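PDB 5V6C: hemolysin-related protein from Vibrio cholerae serotype O1, which probably binds carbohydrate through this C-terminal beta-prism lectin domain of a larger, probably exported protein. Local coordinates for residues V70-Y75 and N105-T110. Sequence-based numbering, arbitrary orientation.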
loop_
_atom_site.group_PDB
_atom_site.type_symbol
_atom_site.label_atom_id
_atom_site.label_comp_id
_atom_site.label_asym_id
_atom_site.label_seq_id
_atom_site.Cartn_x
_atom_site.Cartn_y
_atom_site.Cartn_z
ATOM N N VAL A 70 5.264 -5.379 -4.160
ATOM C CA VAL A 70 5.584 -4.434 -3.095
ATOM C C VAL A 70 7.089 -4.447 -2.877
ATOM O O VAL A 70 7.668 -5.490 -2.546
ATOM C CB VAL A 70 4.841 -4.774 -1.794
ATOM C CG1 VAL A 70 5.127 -3.728 -0.720
ATOM C CG2 VAL A 70 3.336 -4.900 -2.042
ATOM N N THR A 71 7.718 -3.290 -3.043
ATOM C CA THR A 71 9.144 -3.134 -2.794
ATOM C C THR A 71 9.349 -2.421 -1.465
ATOM O O THR A 71 8.790 -1.344 -1.233
ATOM C CB THR A 71 9.818 -2.356 -3.925
ATOM O OG1 THR A 71 9.628 -3.053 -5.164
ATOM C CG2 THR A 71 11.315 -2.195 -3.662
ATOM N N SER A 72 10.141 -3.038 -0.593
ATOM C CA SER A 72 10.484 -2.468 0.696
ATOM C C SER A 72 11.966 -2.692 0.949
ATOM O O SER A 72 12.581 -3.604 0.390
ATOM C CB SER A 72 9.655 -3.095 1.820
ATOM O OG SER A 72 9.931 -4.478 1.934
ATOM N N GLY A 73 12.540 -1.846 1.801
ATOM C CA GLY A 73 13.940 -1.996 2.147
ATOM C C GLY A 73 14.432 -0.832 2.983
ATOM O O GLY A 73 13.646 -0.122 3.615
ATOM N N LEU A 74 15.750 -0.660 2.974
ATOM C CA LEU A 74 16.408 0.383 3.754
ATOM C C LEU A 74 16.292 1.698 2.997
ATOM O O LEU A 74 16.933 1.887 1.960
ATOM C CB LEU A 74 17.868 0.014 4.002
ATOM C CG LEU A 74 18.716 1.027 4.769
ATOM C CD1 LEU A 74 18.275 1.104 6.222
ATOM C CD2 LEU A 74 20.187 0.669 4.661
ATOM N N TYR A 75 15.473 2.606 3.516
ATOM C CA TYR A 75 15.211 3.862 2.833
ATOM C C TYR A 75 16.445 4.756 2.880
ATOM O O TYR A 75 17.112 4.872 3.910
ATOM C CB TYR A 75 14.014 4.556 3.481
ATOM C CG TYR A 75 13.428 5.706 2.700
ATOM C CD1 TYR A 75 13.227 5.616 1.331
ATOM C CD2 TYR A 75 13.034 6.869 3.344
ATOM C CE1 TYR A 75 12.674 6.661 0.624
ATOM C CE2 TYR A 75 12.481 7.917 2.646
ATOM C CZ TYR A 75 12.298 7.811 1.288
ATOM O OH TYR A 75 11.743 8.865 0.595
ATOM N N ASN A 105 19.052 -2.914 -0.015
ATOM C CA ASN A 105 18.731 -4.154 0.698
ATOM C C ASN A 105 17.272 -4.540 0.463
ATOM O O ASN A 105 16.564 -4.970 1.376
ATOM C CB ASN A 105 19.033 -4.014 2.194
ATOM C CG ASN A 105 19.414 -5.337 2.847
ATOM O OD1 ASN A 105 20.142 -6.143 2.271
ATOM N ND2 ASN A 105 18.926 -5.559 4.061
ATOM N N LYS A 106 16.836 -4.412 -0.788
ATOM C CA LYS A 106 15.421 -4.415 -1.126
ATOM C C LYS A 106 14.846 -5.823 -1.203
ATOM O O LYS A 106 15.496 -6.770 -1.656
ATOM C CB LYS A 106 15.193 -3.715 -2.465
ATOM C CG LYS A 106 15.385 -2.214 -2.422
ATOM C CD LYS A 106 15.025 -1.569 -3.752
ATOM C CE LYS A 106 16.151 -1.701 -4.753
ATOM N NZ LYS A 106 15.716 -1.320 -6.123
ATOM N N LYS A 107 13.593 -5.935 -0.772
ATOM C CA LYS A 107 12.783 -7.128 -0.933
ATOM C C LYS A 107 11.605 -6.778 -1.830
ATOM O O LYS A 107 11.018 -5.699 -1.702
ATOM C CB LYS A 107 12.292 -7.648 0.425
ATOM C CG LYS A 107 11.515 -8.946 0.357
ATOM C CD LYS A 107 11.296 -9.542 1.733
ATOM C CE LYS A 107 10.127 -8.886 2.455
ATOM N NZ LYS A 107 9.835 -9.560 3.757
ATOM N N VAL A 108 11.286 -7.673 -2.761
ATOM C CA VAL A 108 10.135 -7.525 -3.644
ATOM C C VAL A 108 9.162 -8.648 -3.316
ATOM O O VAL A 108 9.527 -9.829 -3.383
ATOM C CB VAL A 108 10.549 -7.560 -5.122
ATOM C CG1 VAL A 108 9.354 -7.276 -6.033
ATOM C CG2 VAL A 108 11.667 -6.560 -5.378
ATOM N N GLU A 109 7.938 -8.285 -2.938
ATOM C CA GLU A 109 6.888 -9.241 -2.616
ATOM C C GLU A 109 5.830 -9.219 -3.708
ATOM O O GLU A 109 5.315 -8.150 -4.052
ATOM C CB GLU A 109 6.229 -8.914 -1.273
ATOM C CG GLU A 109 7.141 -8.994 -0.076
ATOM C CD GLU A 109 6.495 -8.425 1.168
ATOM O OE1 GLU A 109 6.370 -7.185 1.259
ATOM O OE2 GLU A 109 6.100 -9.219 2.048
ATOM N N THR A 110 5.489 -10.396 -4.228
ATOM C CA THR A 110 4.432 -10.546 -5.219
ATOM C C THR A 110 3.313 -11.405 -4.650
ATOM O O THR A 110 3.567 -12.409 -3.976
ATOM C CB THR A 110 4.960 -11.180 -6.508
ATOM O OG1 THR A 110 5.631 -12.406 -6.197
ATOM C CG2 THR A 110 5.923 -10.241 -7.211
HETATM O O HOH W 1 8.542 -5.873 0.143
#
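Val70 and Glu109 face each other as an antiparallel hydrogen-bonded pair. Val70 N donates to Glu109 O at 2.8 Å, and Glu109 N returns a bond to Val70 O. Two residues on, Ser72 and Lys107 form a second such pair. Lys107 N to Ser72 O is the straighter of its two bonds, with an N-H...O angle of 173°. Between these pairs stand Thr71 and Val108, a non-hydrogen-bonded pair. Their side chains lie side by side on the face opposite the side chains of Val70, Ser72, Lys107 and Glu109, with Thr71 OG1 4.1 Å from Val108 CG2. Thr71 CG2 also meets the aliphatic part of Lys106, at CD, 3.8 Å away. Lys106 NZ is hydrogen-bonded to the backbone oxygen of Thr100.

The side chain of Glu109 can be followed outward. Glu109 CB sits 3.9 Å from Val70 O. With CG opposite the carbonyl carbon (chi1 -63°) and the chain extended beyond it, the carboxylate is carried to the side of Val70. There Glu109 OE1 passes alongside Val70 CB and CG1, 4.2 Å from CG1. The same oxygen accepts a bond from the backbone N of Gly8, in strand 7-8. A water is also hydrogen-bonded to Glu109 OE1, at 2.8 Å. That water is hydrogen-bonded to Val70 O and to Ser72 OG as well, so it links both strands on the Val70 and Ser72 face.

Strand 106-112 is an edge strand of this four-stranded antiparallel sheet, one of three such sheets in the beta-prism. The chemistry implies that backbone bonds fix the register of this edge strand. The Glu109 carboxylate, gripped by water and a backbone N-H, probably stays ionised beside the apolar Val70.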